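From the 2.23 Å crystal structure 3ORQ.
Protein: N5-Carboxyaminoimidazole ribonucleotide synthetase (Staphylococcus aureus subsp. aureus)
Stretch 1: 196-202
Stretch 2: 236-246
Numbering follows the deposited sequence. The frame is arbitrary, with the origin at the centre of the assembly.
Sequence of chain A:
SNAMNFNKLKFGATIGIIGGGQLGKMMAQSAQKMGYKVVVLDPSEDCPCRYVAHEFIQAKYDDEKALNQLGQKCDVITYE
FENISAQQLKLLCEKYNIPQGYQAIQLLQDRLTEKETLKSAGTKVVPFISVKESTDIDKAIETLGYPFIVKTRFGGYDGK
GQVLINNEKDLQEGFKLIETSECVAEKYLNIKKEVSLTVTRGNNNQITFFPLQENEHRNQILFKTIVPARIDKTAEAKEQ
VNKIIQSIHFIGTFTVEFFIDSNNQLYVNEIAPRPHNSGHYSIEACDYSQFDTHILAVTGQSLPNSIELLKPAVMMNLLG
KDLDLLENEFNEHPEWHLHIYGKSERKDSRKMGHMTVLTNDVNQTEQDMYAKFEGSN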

# COMPACT_ATOMS: atom_id res chain seq x y z
N SER A 196 8.01 12.74 -18.07
CA SER A 196 8.05 13.47 -16.80
C SER A 196 9.01 12.80 -15.86
O SER A 196 9.36 11.63 -16.02
CB SER A 196 6.65 13.55 -16.16
OG SER A 196 6.21 12.30 -15.67
N LEU A 197 9.46 13.56 -14.87
CA LEU A 197 10.45 13.11 -13.91
C LEU A 197 9.88 13.45 -12.54
O LEU A 197 9.63 14.61 -12.19
CB LEU A 197 11.75 13.86 -14.14
CG LEU A 197 12.96 13.31 -13.38
CD1 LEU A 197 13.29 11.88 -13.80
CD2 LEU A 197 14.15 14.22 -13.60
N THR A 198 9.59 12.41 -11.76
CA THR A 198 9.09 12.61 -10.40
C THR A 198 10.30 12.61 -9.43
O THR A 198 11.22 11.82 -9.60
CB THR A 198 8.06 11.56 -10.11
OG1 THR A 198 6.92 11.80 -10.96
CG2 THR A 198 7.66 11.59 -8.61
N VAL A 199 10.30 13.53 -8.47
CA VAL A 199 11.46 13.80 -7.65
C VAL A 199 11.03 13.99 -6.21
O VAL A 199 9.90 14.41 -5.93
CB VAL A 199 12.19 15.14 -8.11
CG1 VAL A 199 13.45 15.42 -7.30
CG2 VAL A 199 12.49 15.17 -9.59
N THR A 200 11.93 13.67 -5.28
CA THR A 200 11.61 13.97 -3.88
C THR A 200 12.79 14.66 -3.25
O THR A 200 13.93 14.22 -3.39
CB THR A 200 11.25 12.70 -3.04
OG1 THR A 200 10.17 11.98 -3.65
CG2 THR A 200 10.78 13.15 -1.62
N ARG A 201 12.52 15.73 -2.53
CA ARG A 201 13.59 16.48 -1.88
C ARG A 201 13.29 16.50 -0.41
O ARG A 201 12.14 16.69 -0.02
CB ARG A 201 13.64 17.92 -2.41
CG ARG A 201 14.93 18.21 -3.16
CD ARG A 201 15.06 19.72 -3.43
NE ARG A 201 16.20 20.24 -2.71
CZ ARG A 201 16.16 21.11 -1.72
NH1 ARG A 201 15.01 21.62 -1.28
NH2 ARG A 201 17.31 21.46 -1.15
N GLY A 202 14.29 16.27 0.42
CA GLY A 202 14.02 16.18 1.85
C GLY A 202 15.03 16.97 2.66
O GLY A 202 15.70 17.87 2.16
N GLU A 236 19.41 14.53 -19.24
CA GLU A 236 19.07 15.91 -19.59
C GLU A 236 17.91 16.43 -18.71
O GLU A 236 17.88 17.60 -18.26
CB GLU A 236 18.77 16.03 -21.08
CG GLU A 236 18.58 17.47 -21.56
CD GLU A 236 18.31 17.60 -23.07
OE1 GLU A 236 18.32 16.57 -23.79
OE2 GLU A 236 18.09 18.73 -23.53
N ALA A 237 16.97 15.53 -18.42
CA ALA A 237 15.89 15.84 -17.50
C ALA A 237 16.42 16.19 -16.11
O ALA A 237 15.96 17.12 -15.49
CB ALA A 237 14.85 14.70 -17.44
N LYS A 238 17.45 15.49 -15.66
CA LYS A 238 17.97 15.83 -14.34
C LYS A 238 18.65 17.20 -14.33
O LYS A 238 18.52 17.96 -13.37
CB LYS A 238 18.91 14.76 -13.80
CG LYS A 238 18.18 13.53 -13.36
CD LYS A 238 19.20 12.46 -12.86
CE LYS A 238 18.52 11.13 -12.59
NZ LYS A 238 19.44 10.12 -11.97
N GLU A 239 19.34 17.51 -15.42
CA GLU A 239 20.03 18.80 -15.53
C GLU A 239 19.02 19.92 -15.39
O GLU A 239 19.29 20.92 -14.74
CB GLU A 239 20.80 18.93 -16.86
CG GLU A 239 22.06 18.04 -16.99
CD GLU A 239 22.64 17.94 -18.44
OE1 GLU A 239 21.98 18.36 -19.42
OE2 GLU A 239 23.76 17.42 -18.61
N GLN A 240 17.84 19.76 -16.01
CA GLN A 240 16.84 20.80 -15.92
C GLN A 240 16.33 20.92 -14.48
O GLN A 240 16.12 22.02 -13.99
CB GLN A 240 15.71 20.56 -16.90
CG GLN A 240 16.17 20.42 -18.33
CD GLN A 240 16.76 21.73 -18.87
OE1 GLN A 240 16.05 22.73 -18.98
NE2 GLN A 240 18.07 21.73 -19.18
N VAL A 241 16.12 19.78 -13.81
CA VAL A 241 15.66 19.80 -12.42
C VAL A 241 16.65 20.51 -11.51
O VAL A 241 16.28 21.39 -10.72
CB VAL A 241 15.36 18.39 -11.89
CG1 VAL A 241 15.01 18.47 -10.44
CG2 VAL A 241 14.17 17.76 -12.66
N ASN A 242 17.93 20.16 -11.65
CA ASN A 242 18.96 20.87 -10.92
C ASN A 242 18.93 22.36 -11.13
O ASN A 242 19.18 23.10 -10.19
CB ASN A 242 20.33 20.31 -11.23
CG ASN A 242 20.47 18.85 -10.81
OD1 ASN A 242 19.83 18.37 -9.84
ND2 ASN A 242 21.33 18.14 -11.54
N LYS A 243 18.58 22.83 -12.32
CA LYS A 243 18.42 24.28 -12.53
C LYS A 243 17.20 24.78 -11.77
O LYS A 243 17.26 25.81 -11.09
CB LYS A 243 18.30 24.63 -14.01
CG LYS A 243 19.63 24.67 -14.76
CD LYS A 243 19.39 24.60 -16.28
CE LYS A 243 20.71 24.75 -17.06
NZ LYS A 243 21.56 23.53 -17.13
N ILE A 244 16.10 24.02 -11.86
CA ILE A 244 14.84 24.48 -11.28
C ILE A 244 14.92 24.62 -9.78
O ILE A 244 14.32 25.53 -9.19
CB ILE A 244 13.70 23.49 -11.63
CG1 ILE A 244 13.49 23.44 -13.14
CG2 ILE A 244 12.43 23.82 -10.85
CD1 ILE A 244 12.43 22.42 -13.59
N ILE A 245 15.65 23.71 -9.16
CA ILE A 245 15.82 23.63 -7.71
C ILE A 245 16.66 24.78 -7.11
O ILE A 245 16.60 25.06 -5.92
CB ILE A 245 16.44 22.23 -7.40
CG1 ILE A 245 15.35 21.26 -6.98
CG2 ILE A 245 17.60 22.25 -6.39
CD1 ILE A 245 14.45 20.88 -8.08
N GLN A 246 17.44 25.47 -7.92
CA GLN A 246 18.12 26.68 -7.42
C GLN A 246 17.22 27.91 -7.39
O GLN A 246 17.61 28.94 -6.84
CB GLN A 246 19.39 27.03 -8.20
CG GLN A 246 20.62 26.27 -7.71
CD GLN A 246 20.91 25.06 -8.59
OE1 GLN A 246 21.24 25.20 -9.79
NE2 GLN A 246 20.80 23.85 -7.99

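A helix laid across a β-strand usually meets it through alternate strand residues and through helix residues spaced three or four apart, and this pair from N5-carboxyaminoimidazole ribonucleotide synthetase is a compact example. The strand segment 196-201 and the helix that includes residues 236-245 approach to 9.4 Å between axes, with their N-to-C directions 54° apart. No hydrogen bond links the two. The helix keeps its own i to i+4 bonds, such as Val241 N to Ala237 O (3.2 Å), and the contact rests mainly on side chains. It buries 260 Å², counting both sides.

The strand's alternation decides which residues take part. Leu197, Val199 and Arg201 direct their CA-to-CB bonds toward the helix, whereas Ser196, Thr198 and Thr200 make no contact with it and have their hydroxyls hydrogen-bonded elsewhere in the structure. On the helix, Ala237, Val241 and Ile245 point toward the strand, one turn apart, and form a stripe along a single face.

Leu197 covers the most surface. With chi1 in t and chi2 in p, it carries CD2 in beside Ala237, Lys238 and Val241: CD2 lies 3.9 Å from Ala237 CB and 3.7 Å from Val241 CG2. These are van der Waals contacts between apolar groups, and they need no particular orientation, only close fit. The small side chain of Ala237 accompanies a close backbone approach here, the CA atoms of Leu197 and Ala237 being 7.1 Å apart. Lys238 joins at the margin through the aliphatic part of its chain, its CG 4.1 Å from Leu197 CD2; its extended side chain runs on to a distant NZ.

Val241 is the central residue of the helical stripe and serves two strand neighbours. Its CG2 packs against Leu197 CD2 and also lies about 4.4 Å from Val199 CG2, and its CG1 is 4.2 Å from that same Val199 CG2, a looser contact.

Arg201 extends the same pattern with different chemistry. Here the backbones stand farther apart, with 9.5 Å between the CA atoms of Arg201 and Ile245, and longer side chains span the gap. Arg201 CD comes within 3.9 Å of Ile245 CG1, so the methylene portion of the arginine supplies the apolar surface. The guanidinium passes Ile245 CG2 obliquely. A charged residue can thus complete an apolar seam while its terminal nitrogens, NH1 and NH2, bond elsewhere in the structure.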